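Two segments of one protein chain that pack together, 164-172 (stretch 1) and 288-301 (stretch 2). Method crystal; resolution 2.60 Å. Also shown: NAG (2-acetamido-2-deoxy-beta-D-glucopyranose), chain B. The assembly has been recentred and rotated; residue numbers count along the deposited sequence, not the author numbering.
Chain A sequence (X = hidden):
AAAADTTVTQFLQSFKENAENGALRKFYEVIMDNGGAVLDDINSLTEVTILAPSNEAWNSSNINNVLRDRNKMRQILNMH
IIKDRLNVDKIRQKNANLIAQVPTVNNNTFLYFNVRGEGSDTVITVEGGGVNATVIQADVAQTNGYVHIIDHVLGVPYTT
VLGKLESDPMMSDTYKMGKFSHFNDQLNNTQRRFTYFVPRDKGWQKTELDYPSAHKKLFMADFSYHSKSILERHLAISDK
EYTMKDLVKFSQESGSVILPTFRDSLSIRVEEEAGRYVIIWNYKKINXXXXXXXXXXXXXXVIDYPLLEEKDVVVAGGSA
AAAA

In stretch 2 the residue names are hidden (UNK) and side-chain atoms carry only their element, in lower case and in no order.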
# COMPACT_ATOMS: atom_id res chain seq x y z
N LYS A 164 -6.57 -7.39 -2.91
CA LYS A 164 -5.84 -6.71 -1.86
C LYS A 164 -6.70 -6.58 -0.62
O LYS A 164 -6.26 -6.91 0.48
CB LYS A 164 -5.44 -5.31 -2.34
CG LYS A 164 -4.00 -4.93 -2.06
CD LYS A 164 -3.65 -5.00 -0.60
CE LYS A 164 -2.16 -4.83 -0.38
NZ LYS A 164 -1.39 -5.94 -0.97
N LEU A 165 -7.93 -6.11 -0.81
CA LEU A 165 -8.86 -5.94 0.30
C LEU A 165 -9.09 -7.19 1.14
O LEU A 165 -9.30 -7.09 2.34
CB LEU A 165 -10.22 -5.46 -0.19
CG LEU A 165 -10.41 -3.99 -0.59
CD1 LEU A 165 -11.76 -3.87 -1.26
CD2 LEU A 165 -10.31 -3.08 0.64
N GLU A 166 -9.06 -8.36 0.52
CA GLU A 166 -9.28 -9.57 1.31
C GLU A 166 -8.00 -10.10 1.92
O GLU A 166 -8.06 -10.83 2.91
CB GLU A 166 -9.96 -10.64 0.46
CG GLU A 166 -9.47 -10.69 -0.95
CD GLU A 166 -10.25 -11.68 -1.79
OE1 GLU A 166 -11.50 -11.71 -1.68
OE2 GLU A 166 -9.62 -12.43 -2.58
N SER A 167 -6.85 -9.72 1.37
CA SER A 167 -5.58 -10.19 1.89
C SER A 167 -4.84 -9.25 2.86
O SER A 167 -3.85 -9.65 3.47
CB SER A 167 -4.65 -10.60 0.74
OG SER A 167 -4.39 -9.53 -0.13
N ASP A 168 -5.31 -8.01 3.00
CA ASP A 168 -4.66 -7.02 3.88
C ASP A 168 -5.42 -6.87 5.20
O ASP A 168 -6.51 -6.28 5.24
CB ASP A 168 -4.60 -5.66 3.17
CG ASP A 168 -3.61 -4.70 3.82
OD1 ASP A 168 -3.52 -4.65 5.07
OD2 ASP A 168 -2.92 -3.96 3.08
N PRO A 169 -4.84 -7.34 6.32
CA PRO A 169 -5.52 -7.23 7.62
C PRO A 169 -5.93 -5.81 8.00
O PRO A 169 -6.90 -5.59 8.74
CB PRO A 169 -4.50 -7.79 8.61
CG PRO A 169 -3.57 -8.61 7.77
CD PRO A 169 -3.46 -7.82 6.49
N MET A 170 -5.17 -4.84 7.50
CA MET A 170 -5.42 -3.44 7.81
C MET A 170 -6.73 -2.93 7.20
O MET A 170 -7.31 -1.96 7.68
CB MET A 170 -4.26 -2.59 7.32
CG MET A 170 -4.18 -1.28 8.04
SD MET A 170 -2.65 -0.42 7.74
CE MET A 170 -3.18 0.54 6.38
N MET A 171 -7.17 -3.62 6.15
CA MET A 171 -8.38 -3.28 5.42
C MET A 171 -9.56 -4.17 5.78
O MET A 171 -10.64 -4.00 5.22
CB MET A 171 -8.10 -3.38 3.91
CG MET A 171 -7.01 -2.42 3.40
SD MET A 171 -6.65 -2.60 1.63
CE MET A 171 -5.19 -1.60 1.41
N SER A 172 -9.37 -5.07 6.74
CA SER A 172 -10.41 -6.02 7.15
C SER A 172 -11.81 -5.45 7.38
O SER A 172 -12.80 -6.05 6.94
CB SER A 172 -9.96 -6.79 8.39
OG SER A 172 -10.39 -6.16 9.59
N UNK A 288 -3.60 10.55 4.92
CA UNK A 288 -3.50 9.37 4.08
C UNK A 288 -2.39 8.52 4.71
O UNK A 288 -1.21 8.85 4.60
c UNK A 288 -3.07 8.50 1.76
c UNK A 288 -4.13 10.73 2.06
c UNK A 288 -3.13 9.75 2.62
N UNK A 289 -2.77 7.44 5.40
CA UNK A 289 -1.82 6.57 6.07
C UNK A 289 -0.92 5.76 5.13
O UNK A 289 0.29 5.68 5.33
c UNK A 289 -1.66 4.76 7.85
c UNK A 289 -1.67 3.37 7.71
o UNK A 289 0.91 2.37 10.13
c UNK A 289 0.08 4.53 9.54
c UNK A 289 -0.78 5.33 8.77
c UNK A 289 -0.81 2.57 8.47
c UNK A 289 -2.57 5.62 7.02
c UNK A 289 0.06 3.16 9.38
N UNK A 290 -1.51 5.12 4.12
CA UNK A 290 -0.72 4.37 3.15
C UNK A 290 -1.16 4.87 1.78
O UNK A 290 -2.23 4.50 1.28
c UNK A 290 -0.25 2.16 4.38
c UNK A 290 -0.80 0.77 4.58
n UNK A 290 -2.35 -1.49 4.04
c UNK A 290 -0.99 2.87 3.26
c UNK A 290 -1.45 -1.11 3.13
n UNK A 290 -1.30 -1.79 2.00
n UNK A 290 -0.70 -0.03 3.36
N UNK A 291 -0.36 5.75 1.18
CA UNK A 291 -0.74 6.24 -0.14
C UNK A 291 -0.25 5.32 -1.24
O UNK A 291 0.71 4.57 -1.07
c UNK A 291 1.27 7.26 0.49
c UNK A 291 -0.02 7.58 -0.21
c UNK A 291 0.76 6.53 1.73
N UNK A 292 -0.92 5.38 -2.37
CA UNK A 292 -0.51 4.63 -3.53
C UNK A 292 -0.29 3.13 -3.37
O UNK A 292 0.74 2.62 -3.76
o UNK A 292 -0.39 7.24 -4.76
c UNK A 292 0.63 6.79 -4.20
c UNK A 292 0.77 5.27 -4.07
o UNK A 292 1.52 7.54 -3.74
N UNK A 293 -1.26 2.42 -2.80
CA UNK A 293 -1.12 0.98 -2.67
C UNK A 293 -1.60 0.44 -4.01
O UNK A 293 -2.77 0.11 -4.18
c UNK A 293 -2.00 0.44 -1.51
c UNK A 293 -1.52 1.05 -0.18
c UNK A 293 -1.93 -1.08 -1.45
N UNK A 294 -0.69 0.38 -4.98
CA UNK A 294 -1.03 -0.06 -6.33
C UNK A 294 -1.62 -1.44 -6.48
O UNK A 294 -1.26 -2.36 -5.74
c UNK A 294 1.74 1.47 -8.53
c UNK A 294 0.42 1.41 -7.79
o UNK A 294 2.46 2.47 -8.36
o UNK A 294 2.03 0.50 -9.29
c UNK A 294 0.19 0.04 -7.23
N UNK A 295 -2.51 -1.58 -7.45
CA UNK A 295 -3.15 -2.85 -7.75
C UNK A 295 -3.14 -3.08 -9.26
O UNK A 295 -2.68 -2.23 -10.01
c UNK A 295 -4.59 -2.86 -7.25
s UNK A 295 -4.73 -2.74 -5.45
N UNK A 296 -3.65 -4.23 -9.69
CA UNK A 296 -3.65 -4.55 -11.11
C UNK A 296 -4.73 -3.80 -11.89
O UNK A 296 -4.57 -3.54 -13.08
o UNK A 296 -5.01 -6.52 -10.70
c UNK A 296 -2.61 -6.81 -10.73
c UNK A 296 -3.81 -6.06 -11.33
N UNK A 297 -5.82 -3.45 -11.21
CA UNK A 297 -6.92 -2.74 -11.84
C UNK A 297 -7.19 -1.43 -11.11
O UNK A 297 -8.34 -1.00 -11.03
c UNK A 297 -8.18 -3.59 -11.81
c UNK A 297 -8.59 -3.95 -10.42
o UNK A 297 -7.79 -3.86 -9.48
n UNK A 297 -9.84 -4.36 -10.25
N UNK A 298 -6.15 -0.80 -10.58
CA UNK A 298 -6.37 0.44 -9.87
C UNK A 298 -5.38 0.71 -8.76
O UNK A 298 -4.30 0.13 -8.72
N UNK A 299 -5.75 1.61 -7.86
CA UNK A 299 -4.89 1.97 -6.76
C UNK A 299 -5.73 2.19 -5.51
O UNK A 299 -6.88 2.63 -5.59
c UNK A 299 -5.09 4.45 -7.07
c UNK A 299 -3.03 3.54 -6.05
c UNK A 299 -2.15 4.71 -6.40
c UNK A 299 -4.13 3.28 -7.08
N UNK A 300 -5.16 1.87 -4.36
CA UNK A 300 -5.85 2.04 -3.08
C UNK A 300 -5.09 3.02 -2.20
O UNK A 300 -3.86 2.97 -2.12
c UNK A 300 -5.92 0.71 -2.33
c UNK A 300 -7.01 -0.18 -2.94
c UNK A 300 -6.16 0.98 -0.83
c UNK A 300 -7.12 -1.53 -2.24
N UNK A 301 -5.80 3.92 -1.52
CA UNK A 301 -5.14 4.87 -0.61
C UNK A 301 -5.73 4.64 0.78
O UNK A 301 -6.91 4.92 1.02
n UNK A 301 -3.64 6.70 -2.80
c UNK A 301 -5.41 6.31 -1.04
c UNK A 301 -5.68 6.87 -3.56
c UNK A 301 -4.97 6.62 -2.44
n UNK A 301 -4.78 7.10 -4.57
c UNK A 301 -3.55 6.99 -4.08
C1 NAG B . 0.60 -10.02 4.39
C2 NAG B . 0.43 -9.31 5.73
C3 NAG B . 0.26 -10.36 6.82
C4 NAG B . -0.90 -11.32 6.49
C5 NAG B . -0.70 -11.89 5.07
C6 NAG B . -1.84 -12.76 4.59
C7 NAG B . 1.48 -7.18 6.13
C8 NAG B . 2.75 -6.41 6.47
N2 NAG B . 1.59 -8.50 6.01
O3 NAG B . 0.06 -9.73 8.08
O4 NAG B . -0.90 -12.41 7.44
O5 NAG B . -0.55 -10.82 4.12
O6 NAG B . -3.09 -12.10 4.73
O7 NAG B . 0.42 -6.58 5.97

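Position 288 has three side-chain carbons, one carrying the other two, and touches nothing on stretch 1. It is V288.

Position 289 has one carbon and then a six-carbon ring bearing an oxygen. One ring carbon lies 3.5 Å from M170 CE, which sits at the ring edge. This is Y289. M170 SD is 4.8 Å from the centroid of the Y289 ring, also at the edge.

Position 290 has three carbons, a nitrogen, and a carbon carrying two more nitrogens. Both terminal nitrogens approach D168 OD2. This guanidinium makes it R290. R290 NH1 donates to D168 OD2 at 2.7 Å and R290 NH2 to the same oxygen at 2.9 Å, forming a salt bridge. R290 CD is 3.0 Å from M170 CE.

Position 291 has three carbons closing a ring onto the backbone N. It is P291, out of reach.

Position 292 has two carbons, the second carrying two oxygens. It is D292, out of reach.

Position 293 has one carbon carrying two. One of these lies 3.9 Å from K164 CE. It is V293, and the atom is V293 CG1.

Position 294 has three carbons, the third carrying two oxygens. It is E294, pointing away.

Position 295 has one carbon and a sulfur. The sulfur lies 4.1 Å from K164 CB. It is C295.

Position 296 has one carbon carrying an oxygen and a carbon. It is T296, out of reach.

Position 297 has two carbons, the second carrying an oxygen and a nitrogen. It is N297, without contact here.

Position 298 has no side-chain atoms. It is G298. At its backbone angles, phi 151° and psi -161°, a CB would be jammed against the carbonyl O of N297.

Position 299 has four carbons, forked at the first, with one arm two carbons long. It is I299, out of reach.

Position 300 has four carbons with the same fork, and they touch M171 and K164. It is I300. I300 CG2 is 3.6 Å from M171 CE, and I300 CD1 is 4.1 Å from K164 CB.

Position 301 has one carbon and a five-membered ring of three carbons and two nitrogens. It is H301, pointing away. H301 ND1 accepts from D292 N at 3.1 Å.

The contact joins one charged pair to an apolar patch. D168 uses OD2 for R290, while D168 OD1 accepts from M170 N at 2.9 Å. M171 reaches V293 and I300, which hydrogen bond to each other through their backbones.

Stretch 2, residues 288-301: VYRPDVECTNGIIH
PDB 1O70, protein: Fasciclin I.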